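Local coordinates for nodulation protein S (Bradyrhizobium sp., PDB 3OFK) that probably transfers a methyl group from S-adenosyl-L-methionine during nod factor synthesis, as an N-methyltransferase of nodulating bacteria, at residues W27-N32 / R36-Q41; A64-L69 / G87-R92; T171-L176 / L180-R185. One frame throughout, in Å; residues are numbered along the deposited sequence.

Contact 1: W27-N32 / R36-Q41; sequences WRLDDN and RERHTQ. With SAH (S-adenosyl-L-homocysteine), chain E.
Arg-36 and Leu-29 carry most of this contact, at its two ends, with Asn-32 joining the loop 27-32 to helix 33-46. At the solvent end, NH1 of Arg-36 donates to the backbone O of Asp-30 over 3.1 Å with an N-H...O angle of 161°, in the carbonyl plane and on a lone pair. CG sits beside the backbone N (chi1 -67°) and a bend at chi3 turns the guanidinium back, so that its edge meets this carbonyl while one face lies over the Asn-32 carbonyl carbon. Asn-32 is the N-cap: its OD1 receives Phe-34 N, its ND2 is hydrogen-bonded to Glu-195, and its backbone O takes the N-H of Arg-36 at 2.9 Å, a first-turn helix bond.

At the buried end Leu-29 sends CD2 against the guanidinium edge of Arg-38, 3.1 Å from NH2, a tight approach, and CD1 to 3.5 Å from OXT of S-adenosyl-L-homocysteine. Arg-38 turns two nitrogens to the ligand carboxylate: NH1 reaches O at 2.8 Å, and NH2 bonds to both oxygens at longer range. OXT is also gripped by NE2 of His-39, 2.8 Å away and in the plane of the imidazole ring. NE of Arg-38 is salt-bridged to Glu-35, and Lys-68 is bonded to ND1 of His-39. The ligand sulfur SD stands over the centre of one Trp-27 ring face, 3.8 Å from its plane.

The ligand carboxylate is thus held by three nitrogens, with the methyl groups of Leu-29 beside OXT, and the Arg-38 guanidinium probably balances its charge.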
loop_
_atom_site.group_PDB
_atom_site.type_symbol
_atom_site.label_atom_id
_atom_site.label_comp_id
_atom_site.label_asym_id
_atom_site.label_seq_id
_atom_site.Cartn_x
_atom_site.Cartn_y
_atom_site.Cartn_z
ATOM N N TRP A 27 -11.644 4.590 -4.927
ATOM C CA TRP A 27 -10.468 5.451 -5.173
ATOM C C TRP A 27 -10.161 5.686 -6.660
ATOM O O TRP A 27 -9.082 6.181 -7.027
ATOM C CB TRP A 27 -9.236 4.879 -4.461
ATOM C CG TRP A 27 -9.287 5.025 -2.977
ATOM C CD1 TRP A 27 -8.880 6.104 -2.245
ATOM C CD2 TRP A 27 -9.770 4.061 -2.039
ATOM N NE1 TRP A 27 -9.092 5.876 -0.914
ATOM C CE2 TRP A 27 -9.626 4.622 -0.754
ATOM C CE3 TRP A 27 -10.322 2.785 -2.159
ATOM C CZ2 TRP A 27 -9.998 3.940 0.404
ATOM C CZ3 TRP A 27 -10.673 2.095 -1.006
ATOM C CH2 TRP A 27 -10.507 2.676 0.262
ATOM N N ARG A 28 -11.123 5.370 -7.517
ATOM C CA ARG A 28 -10.909 5.410 -8.964
ATOM C C ARG A 28 -9.662 4.651 -9.474
ATOM O O ARG A 28 -9.093 5.007 -10.504
ATOM C CB ARG A 28 -10.930 6.867 -9.471
ATOM C CG ARG A 28 -12.172 7.203 -10.265
ATOM C CD ARG A 28 -11.912 8.429 -11.158
ATOM N NE ARG A 28 -11.450 9.578 -10.362
ATOM C CZ ARG A 28 -10.658 10.559 -10.805
ATOM N NH1 ARG A 28 -10.199 10.555 -12.055
ATOM N NH2 ARG A 28 -10.313 11.555 -9.984
ATOM N N LEU A 29 -9.265 3.586 -8.785
ATOM C CA LEU A 29 -8.019 2.865 -9.128
ATOM C C LEU A 29 -8.066 2.156 -10.488
ATOM O O LEU A 29 -7.009 1.863 -11.089
ATOM C CB LEU A 29 -7.666 1.842 -8.035
ATOM C CG LEU A 29 -7.385 2.446 -6.651
ATOM C CD1 LEU A 29 -7.381 1.378 -5.569
ATOM C CD2 LEU A 29 -6.095 3.241 -6.619
ATOM N N ASP A 30 -9.267 1.851 -10.973
ATOM C CA ASP A 30 -9.381 1.264 -12.328
ATOM C C ASP A 30 -9.458 2.296 -13.421
ATOM O O ASP A 30 -8.803 2.158 -14.449
ATOM C CB ASP A 30 -10.545 0.278 -12.426
ATOM C CG ASP A 30 -10.199 -1.067 -11.805
ATOM O OD1 ASP A 30 -9.131 -1.637 -12.148
ATOM O OD2 ASP A 30 -10.964 -1.534 -10.933
ATOM N N ASP A 31 -10.240 3.340 -13.180
ATOM C CA ASP A 31 -10.639 4.272 -14.221
ATOM C C ASP A 31 -9.725 5.495 -14.360
ATOM O O ASP A 31 -9.817 6.182 -15.370
ATOM C CB ASP A 31 -12.086 4.729 -13.994
ATOM C CG ASP A 31 -13.091 3.585 -14.144
ATOM O OD1 ASP A 31 -13.202 3.030 -15.257
ATOM O OD2 ASP A 31 -13.774 3.238 -13.161
ATOM N N ASN A 32 -8.870 5.769 -13.368
ATOM C CA ASN A 32 -7.995 6.948 -13.426
ATOM C C ASN A 32 -6.654 6.600 -14.068
ATOM O O ASN A 32 -5.913 5.753 -13.539
ATOM C CB ASN A 32 -7.766 7.500 -12.032
ATOM C CG ASN A 32 -7.134 8.876 -12.031
ATOM O OD1 ASN A 32 -6.677 9.392 -13.046
ATOM N ND2 ASN A 32 -7.082 9.471 -10.849
ATOM N N ARG A 36 -3.634 4.080 -12.831
ATOM C CA ARG A 36 -3.079 2.989 -13.647
ATOM C C ARG A 36 -1.551 3.121 -13.783
ATOM O O ARG A 36 -0.843 2.125 -13.590
ATOM C CB ARG A 36 -3.772 2.872 -15.027
ATOM C CG ARG A 36 -5.254 2.438 -14.969
ATOM C CD ARG A 36 -5.858 2.129 -16.383
ATOM N NE ARG A 36 -5.906 3.292 -17.300
ATOM C CZ ARG A 36 -6.953 4.113 -17.487
ATOM N NH1 ARG A 36 -8.091 3.970 -16.814
ATOM N NH2 ARG A 36 -6.867 5.100 -18.367
ATOM N N GLU A 37 -1.060 4.347 -14.086
ATOM C CA GLU A 37 0.394 4.631 -14.177
ATOM C C GLU A 37 1.106 4.395 -12.834
ATOM O O GLU A 37 2.221 3.870 -12.801
ATOM C CB GLU A 37 0.717 6.057 -14.659
ATOM C CG GLU A 37 2.050 6.078 -15.418
ATOM C CD GLU A 37 2.837 7.368 -15.311
ATOM O OE1 GLU A 37 2.227 8.463 -15.355
ATOM O OE2 GLU A 37 4.085 7.276 -15.197
ATOM N N ARG A 38 0.456 4.780 -11.740
ATOM C CA ARG A 38 1.017 4.506 -10.415
ATOM C C ARG A 38 1.204 3.014 -10.164
ATOM O O ARG A 38 2.246 2.579 -9.664
ATOM C CB ARG A 38 0.130 5.091 -9.308
ATOM C CG ARG A 38 0.730 4.995 -7.948
ATOM C CD ARG A 38 -0.136 5.716 -6.918
ATOM N NE ARG A 38 -1.475 5.138 -6.790
ATOM C CZ ARG A 38 -1.784 4.001 -6.138
ATOM N NH1 ARG A 38 -0.867 3.245 -5.523
ATOM N NH2 ARG A 38 -3.050 3.611 -6.101
ATOM N N HIS A 39 0.164 2.254 -10.498
ATOM C CA HIS A 39 0.206 0.818 -10.442
ATOM C C HIS A 39 1.262 0.195 -11.330
ATOM O O HIS A 39 1.867 -0.803 -10.950
ATOM C CB HIS A 39 -1.160 0.247 -10.812
ATOM C CG HIS A 39 -2.135 0.232 -9.686
ATOM N ND1 HIS A 39 -3.330 -0.455 -9.752
ATOM C CD2 HIS A 39 -2.068 0.753 -8.440
ATOM C CE1 HIS A 39 -3.978 -0.313 -8.611
ATOM N NE2 HIS A 39 -3.225 0.399 -7.792
ATOM N N THR A 40 1.463 0.762 -12.515
ATOM C CA THR A 40 2.538 0.321 -13.410
ATOM C C THR A 40 3.886 0.484 -12.706
ATOM O O THR A 40 4.675 -0.465 -12.669
ATOM C CB THR A 40 2.499 1.060 -14.772
ATOM O OG1 THR A 40 1.244 0.792 -15.421
ATOM C CG2 THR A 40 3.636 0.613 -15.671
ATOM N N GLN A 41 4.117 1.659 -12.101
ATOM C CA GLN A 41 5.348 1.884 -11.333
ATOM C C GLN A 41 5.467 0.986 -10.116
ATOM O O GLN A 41 6.508 0.402 -9.838
ATOM C CB GLN A 41 5.459 3.352 -10.873
ATOM C CG GLN A 41 5.715 4.361 -12.002
ATOM C CD GLN A 41 6.855 3.971 -12.906
ATOM O OE1 GLN A 41 7.865 3.422 -12.454
ATOM N NE2 GLN A 41 6.705 4.256 -14.206
HETATM N N SAH E . -2.554 -0.502 -1.947
HETATM C CA SAH E . -3.633 -0.320 -2.913
HETATM C CB SAH E . -4.886 0.179 -2.200
HETATM C CG SAH E . -4.881 1.562 -1.568
HETATM S SD SAH E . -6.503 2.129 -0.946
HETATM C C SAH E . -3.274 0.616 -4.078
HETATM O O SAH E . -2.279 1.341 -4.032
HETATM O OXT SAH E . -3.981 0.656 -5.084
HETATM C "C5'" SAH E . -6.121 1.870 0.818
HETATM C "C4'" SAH E . -6.470 0.531 1.438
HETATM O "O4'" SAH E . -5.860 0.458 2.726
HETATM C "C3'" SAH E . -7.968 0.302 1.637
HETATM O "O3'" SAH E . -8.311 -1.032 1.239
HETATM C "C2'" SAH E . -8.144 0.503 3.151
HETATM O "O2'" SAH E . -9.224 -0.235 3.669
HETATM C "C1'" SAH E . -6.823 -0.009 3.656
HETATM N N9 SAH E . -6.387 0.397 5.012
HETATM C C8 SAH E . -6.515 1.631 5.599
HETATM N N7 SAH E . -5.938 1.576 6.819
HETATM C C5 SAH E . -5.440 0.343 7.021
HETATM C C6 SAH E . -4.719 -0.171 8.099
HETATM N N6 SAH E . -4.530 0.610 9.199
HETATM N N1 SAH E . -4.317 -1.482 8.037
HETATM C C2 SAH E . -4.581 -2.238 6.900
HETATM N N3 SAH E . -5.273 -1.693 5.823
HETATM C C4 SAH E . -5.684 -0.406 5.876
#

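Contact 2: A64-L69 / G87-R92; sequences AFTEKL and GRACQR
This is a helix-helix contact on one side of the Rossmann-like methyltransferase sheet, joining helix 64-69, which follows the first strand 52-58, to helix 83-92, which follows strand 73-80. The segment axes approach to 9.1 Å and run in roughly the same sense, 34° apart, as expected of successive helices in right-handed beta-alpha-beta crossovers packed on one face of a parallel sheet. Next to the sheet the small side chains of Thr-66 and Ala-89 face each other, CB of Ala-89 4.5 Å from OG1 of Thr-66; that hydroxyl is bonded to Glu-57, and both residues rest against Trp-101 of strand 99-103.

Farther from the sheet, Arg-92 and Glu-67 form a salt bridge. Both chains start with CG opposite the backbone N (chi1 179° for Arg-92), and the bend at chi2 of Arg-92 sends its chain across that of Glu-67 at about a right angle. NE of Arg-92 donates to OE1 of Glu-67 at 2.6 Å; NH2 adds a weak second bond to the same oxygen. The carboxylate and guanidinium planes stand 68° apart, and NE meets OE1 from above the carboxylate plane. One oxygen takes both donors, in place of a side-by-side pairing of two. NH1 bridges onward to OD2 of Asp-30 in the loop before helix 33-46. A leucine in place of Arg-92 would probably leave the carboxylates of Glu-67 and Asp-30 without their shared cation, losing the ionic tie between the two helices and that loop.

CA of Ala-64 covers one face of the guanidinium, 3.5 Å from its plane and over its centre, and CB of Ala-64 is 3.7 Å from NH2 of Arg-92.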
loop_
_atom_site.group_PDB
_atom_site.type_symbol
_atom_site.label_atom_id
_atom_site.label_comp_id
_atom_site.label_asym_id
_atom_site.label_seq_id
_atom_site.Cartn_x
_atom_site.Cartn_y
_atom_site.Cartn_z
ATOM N N ALA A 64 -7.552 -4.201 -7.397
ATOM C CA ALA A 64 -6.949 -3.805 -8.690
ATOM C C ALA A 64 -5.458 -4.137 -8.745
ATOM O O ALA A 64 -4.994 -4.695 -9.758
ATOM C CB ALA A 64 -7.199 -2.348 -9.026
ATOM N N PHE A 65 -4.709 -3.827 -7.682
ATOM C CA PHE A 65 -3.285 -4.141 -7.652
ATOM C C PHE A 65 -3.015 -5.599 -7.286
ATOM O O PHE A 65 -2.111 -6.209 -7.855
ATOM C CB PHE A 65 -2.464 -3.188 -6.764
ATOM C CG PHE A 65 -0.982 -3.358 -6.959
ATOM C CD1 PHE A 65 -0.348 -2.755 -8.041
ATOM C CD2 PHE A 65 -0.248 -4.171 -6.133
ATOM C CE1 PHE A 65 1.009 -2.944 -8.278
ATOM C CE2 PHE A 65 1.104 -4.355 -6.335
ATOM C CZ PHE A 65 1.736 -3.725 -7.448
ATOM N N THR A 66 -3.812 -6.163 -6.378
ATOM C CA THR A 66 -3.719 -7.560 -5.998
ATOM C C THR A 66 -3.721 -8.431 -7.268
ATOM O O THR A 66 -2.868 -9.316 -7.423
ATOM C CB THR A 66 -4.898 -7.975 -5.101
ATOM O OG1 THR A 66 -5.225 -6.919 -4.200
ATOM C CG2 THR A 66 -4.586 -9.272 -4.325
ATOM N N GLU A 67 -4.638 -8.107 -8.180
ATOM C CA GLU A 67 -4.832 -8.819 -9.446
ATOM C C GLU A 67 -3.612 -8.780 -10.363
ATOM O O GLU A 67 -3.370 -9.721 -11.124
ATOM C CB GLU A 67 -6.046 -8.220 -10.172
ATOM C CG GLU A 67 -6.289 -8.802 -11.563
ATOM C CD GLU A 67 -7.703 -8.626 -12.063
ATOM O OE1 GLU A 67 -8.213 -7.473 -11.987
ATOM O OE2 GLU A 67 -8.297 -9.658 -12.509
ATOM N N LYS A 68 -2.883 -7.671 -10.301
ATOM C CA LYS A 68 -1.670 -7.473 -11.098
ATOM C C LYS A 68 -0.473 -8.153 -10.444
ATOM O O LYS A 68 0.391 -8.690 -11.109
ATOM C CB LYS A 68 -1.429 -5.968 -11.253
ATOM C CG LYS A 68 -2.543 -5.268 -12.053
ATOM C CD LYS A 68 -2.417 -3.746 -12.063
ATOM C CE LYS A 68 -3.735 -3.122 -12.489
ATOM N NZ LYS A 68 -3.753 -1.650 -12.352
ATOM N N LEU A 69 -0.467 -8.183 -9.123
ATOM C CA LEU A 69 0.618 -8.773 -8.350
ATOM C C LEU A 69 0.556 -10.294 -8.248
ATOM O O LEU A 69 1.601 -10.954 -8.315
ATOM C CB LEU A 69 0.610 -8.172 -6.946
ATOM C CG LEU A 69 1.829 -8.414 -6.044
ATOM C CD1 LEU A 69 3.092 -7.763 -6.634
ATOM C CD2 LEU A 69 1.517 -7.875 -4.630
ATOM N N GLY A 87 -13.530 -8.771 0.783
ATOM C CA GLY A 87 -14.608 -9.387 0.033
ATOM C C GLY A 87 -14.562 -9.071 -1.459
ATOM O O GLY A 87 -14.681 -9.972 -2.307
ATOM N N ARG A 88 -14.433 -7.785 -1.768
ATOM C CA ARG A 88 -14.337 -7.314 -3.174
ATOM C C ARG A 88 -13.077 -7.843 -3.900
ATOM O O ARG A 88 -13.165 -8.317 -5.054
ATOM C CB ARG A 88 -14.413 -5.789 -3.201
ATOM C CG ARG A 88 -15.805 -5.251 -2.874
ATOM C CD ARG A 88 -15.926 -3.785 -3.198
ATOM N NE ARG A 88 -15.940 -3.566 -4.652
ATOM C CZ ARG A 88 -16.314 -2.440 -5.250
ATOM N NH1 ARG A 88 -16.757 -1.394 -4.540
ATOM N NH2 ARG A 88 -16.292 -2.383 -6.583
ATOM N N ALA A 89 -11.926 -7.808 -3.212
ATOM C CA ALA A 89 -10.658 -8.158 -3.812
ATOM C C ALA A 89 -10.592 -9.654 -4.073
ATOM O O ALA A 89 -10.152 -10.063 -5.160
ATOM C CB ALA A 89 -9.464 -7.691 -2.951
ATOM N N CYS A 90 -11.061 -10.491 -3.138
ATOM C CA CYS A 90 -10.931 -11.928 -3.346
ATOM C C CYS A 90 -11.885 -12.417 -4.415
ATOM O O CYS A 90 -11.654 -13.490 -4.998
ATOM C CB CYS A 90 -11.052 -12.743 -2.060
ATOM S SG CYS A 90 -12.717 -13.064 -1.460
ATOM N N GLN A 91 -12.947 -11.658 -4.680
ATOM C CA GLN A 91 -13.788 -11.964 -5.843
ATOM C C GLN A 91 -13.049 -11.634 -7.136
ATOM O O GLN A 91 -13.057 -12.388 -8.099
ATOM C CB GLN A 91 -15.161 -11.258 -5.754
ATOM C CG GLN A 91 -16.045 -11.440 -6.983
ATOM C CD GLN A 91 -16.810 -12.771 -7.027
ATOM O OE1 GLN A 91 -17.541 -13.138 -6.095
ATOM N NE2 GLN A 91 -16.672 -13.479 -8.140
ATOM N N ARG A 92 -12.367 -10.505 -7.140
ATOM C CA ARG A 92 -11.537 -10.118 -8.260
ATOM C C ARG A 92 -10.435 -11.137 -8.589
ATOM O O ARG A 92 -10.208 -11.453 -9.778
ATOM C CB ARG A 92 -10.982 -8.738 -7.980
ATOM C CG ARG A 92 -10.086 -8.183 -9.001
ATOM C CD ARG A 92 -10.423 -6.739 -9.189
ATOM N NE ARG A 92 -9.596 -6.150 -10.217
ATOM C CZ ARG A 92 -9.750 -4.906 -10.651
ATOM N NH1 ARG A 92 -10.717 -4.144 -10.149
ATOM N NH2 ARG A 92 -8.936 -4.436 -11.588
#

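Contact 3: T171-L176 / L180-R185; sequences TVITIL and LTEVER
Extended from Glu-182 (CG opposite the backbone N, chi1 -170°) and bent at chi3 from Arg-185, whose CG lies between N and the carbonyl carbon (chi1 65°), two charged groups meet beside Ile-173. Within strand 181-189 the guanidinium grips the carboxylate side-on: NH2 of Arg-185 reaches OE1 of Glu-182 at 2.7 Å and NE reaches OE2 at 2.8 Å. Both oxygens are met on their syn sides, close to the guanidinium plane. Ile-173 packs against the pair from helix 169-179, its CD1 over one face of the guanidinium and its CG2 lying 3.4 Å from NH2 of Arg-185 and 3.8 Å from OE1 of Glu-182. The classic beta bulge at Val-183 and Glu-184, both facing Arg-201 on the neighbouring strand, lies between the two charged residues.

Where the helix ends, the N-H of Leu-180 donates to O of Leu-176 at 2.9 Å, and the leucines add a CD2 to CD1 contact of 4.3 Å. Leu-176 also packs on Phe-152 and Phe-202 of the sheet.

The chemistry implies a helix-to-edge-strand junction with leucine packing at the turn and, beside Ile-173, an ion pair within the strand: the two charges are matched to each other, while Ile-173 meets them through its methyl groups.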
loop_
_atom_site.group_PDB
_atom_site.type_symbol
_atom_site.label_atom_id
_atom_site.label_comp_id
_atom_site.label_asym_id
_atom_site.label_seq_id
_atom_site.Cartn_x
_atom_site.Cartn_y
_atom_site.Cartn_z
ATOM N N THR A 171 8.016 11.887 4.653
ATOM C CA THR A 171 8.128 11.568 6.054
ATOM C C THR A 171 8.344 10.076 6.292
ATOM O O THR A 171 9.269 9.690 7.023
ATOM C CB THR A 171 6.924 12.162 6.842
ATOM O OG1 THR A 171 6.994 13.597 6.763
ATOM C CG2 THR A 171 6.989 11.766 8.275
ATOM N N VAL A 172 7.521 9.237 5.661
ATOM C CA VAL A 172 7.689 7.798 5.791
ATOM C C VAL A 172 9.016 7.296 5.201
ATOM O O VAL A 172 9.697 6.480 5.820
ATOM C CB VAL A 172 6.510 7.039 5.188
ATOM C CG1 VAL A 172 6.785 5.548 5.180
ATOM C CG2 VAL A 172 5.213 7.351 5.968
ATOM N N ILE A 173 9.398 7.786 4.023
ATOM C CA ILE A 173 10.675 7.400 3.415
ATOM C C ILE A 173 11.807 7.645 4.406
ATOM O O ILE A 173 12.705 6.806 4.561
ATOM C CB ILE A 173 10.904 8.133 2.063
ATOM C CG1 ILE A 173 10.013 7.521 0.966
ATOM C CG2 ILE A 173 12.354 8.041 1.625
ATOM C CD1 ILE A 173 9.954 8.313 -0.298
ATOM N N THR A 174 11.758 8.796 5.092
ATOM C CA THR A 174 12.758 9.132 6.084
ATOM C C THR A 174 12.868 8.077 7.171
ATOM O O THR A 174 13.983 7.674 7.537
ATOM C CB THR A 174 12.511 10.538 6.690
ATOM O OG1 THR A 174 12.660 11.504 5.651
ATOM C CG2 THR A 174 13.525 10.867 7.817
ATOM N N ILE A 175 11.720 7.655 7.684
ATOM C CA ILE A 175 11.637 6.688 8.781
ATOM C C ILE A 175 12.036 5.298 8.284
ATOM O O ILE A 175 12.792 4.579 8.948
ATOM C CB ILE A 175 10.210 6.625 9.372
ATOM C CG1 ILE A 175 9.844 7.964 10.054
ATOM C CG2 ILE A 175 10.088 5.454 10.352
ATOM C CD1 ILE A 175 8.362 8.063 10.486
ATOM N N LEU A 176 11.531 4.936 7.107
ATOM C CA LEU A 176 11.915 3.675 6.478
ATOM C C LEU A 176 13.420 3.556 6.335
ATOM O O LEU A 176 13.963 2.485 6.565
ATOM C CB LEU A 176 11.254 3.528 5.109
ATOM C CG LEU A 176 9.776 3.192 5.103
ATOM C CD1 LEU A 176 9.194 3.259 3.692
ATOM C CD2 LEU A 176 9.570 1.835 5.688
ATOM N N LEU A 180 16.055 0.481 6.742
ATOM C CA LEU A 180 16.197 -0.162 5.427
ATOM C C LEU A 180 17.054 0.669 4.491
ATOM O O LEU A 180 17.263 1.851 4.733
ATOM C CB LEU A 180 14.829 -0.394 4.776
ATOM C CG LEU A 180 13.816 -1.253 5.543
ATOM C CD1 LEU A 180 12.449 -1.234 4.818
ATOM C CD2 LEU A 180 14.321 -2.668 5.677
ATOM N N THR A 181 17.526 0.032 3.420
ATOM C CA THR A 181 18.383 0.658 2.417
ATOM C C THR A 181 17.556 1.014 1.166
ATOM O O THR A 181 16.936 0.148 0.550
ATOM C CB THR A 181 19.565 -0.287 2.041
ATOM O OG1 THR A 181 20.419 -0.491 3.181
ATOM C CG2 THR A 181 20.418 0.279 0.880
ATOM N N GLU A 182 17.511 2.291 0.806
ATOM C CA GLU A 182 16.782 2.705 -0.395
ATOM C C GLU A 182 17.521 2.197 -1.639
ATOM O O GLU A 182 18.722 2.477 -1.796
ATOM C CB GLU A 182 16.617 4.227 -0.473
ATOM C CG GLU A 182 15.645 4.637 -1.586
ATOM C CD GLU A 182 15.396 6.138 -1.676
ATOM O OE1 GLU A 182 15.089 6.781 -0.650
ATOM O OE2 GLU A 182 15.472 6.678 -2.793
ATOM N N VAL A 183 16.836 1.442 -2.499
ATOM C CA VAL A 183 17.454 0.916 -3.729
ATOM C C VAL A 183 17.047 1.708 -4.986
ATOM O O VAL A 183 17.778 1.700 -5.984
ATOM C CB VAL A 183 17.155 -0.591 -3.968
ATOM C CG1 VAL A 183 17.265 -1.401 -2.689
ATOM C CG2 VAL A 183 15.796 -0.797 -4.604
ATOM N N GLU A 184 15.894 2.379 -4.939
ATOM C CA GLU A 184 15.356 3.110 -6.091
ATOM C C GLU A 184 14.159 3.939 -5.671
ATOM O O GLU A 184 13.503 3.581 -4.698
ATOM C CB GLU A 184 14.885 2.122 -7.179
ATOM C CG GLU A 184 14.480 2.788 -8.498
ATOM C CD GLU A 184 14.017 1.809 -9.567
ATOM O OE1 GLU A 184 14.099 0.570 -9.373
ATOM O OE2 GLU A 184 13.560 2.310 -10.611
ATOM N N ARG A 185 13.855 5.012 -6.409
ATOM C CA ARG A 185 12.597 5.745 -6.207
ATOM C C ARG A 185 12.039 6.259 -7.517
ATOM O O ARG A 185 12.757 6.332 -8.513
ATOM C CB ARG A 185 12.773 6.908 -5.229
ATOM C CG ARG A 185 13.717 8.022 -5.715
ATOM C CD ARG A 185 13.575 9.248 -4.832
ATOM N NE ARG A 185 13.880 8.902 -3.457
ATOM C CZ ARG A 185 13.590 9.643 -2.394
ATOM N NH1 ARG A 185 12.981 10.817 -2.519
ATOM N NH2 ARG A 185 13.922 9.191 -1.189
#

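Contacts 1 and 2 touch through an ionic and a polar tie, their centres 13 Å apart, and share the region beside the ligand. Contact 3 lies on the opposite side of the chain's centre from contact 2 and touches neither of the others. Contacts 2 and 3 are mostly buried; contact 1 is partly buried, with Arg-36 exposed and its ligand-binding end buried. Each uses its charges differently. In contact 1 buried cationic and imidazole groups face a bound carboxylate; in contact 2 an inter-helix salt bridge links partly exposed residues; in contact 3 the ion pair stays within one strand. Contacts 1 and 3 join chain neighbours, whereas contact 2 pairs helices from successive beta-alpha units.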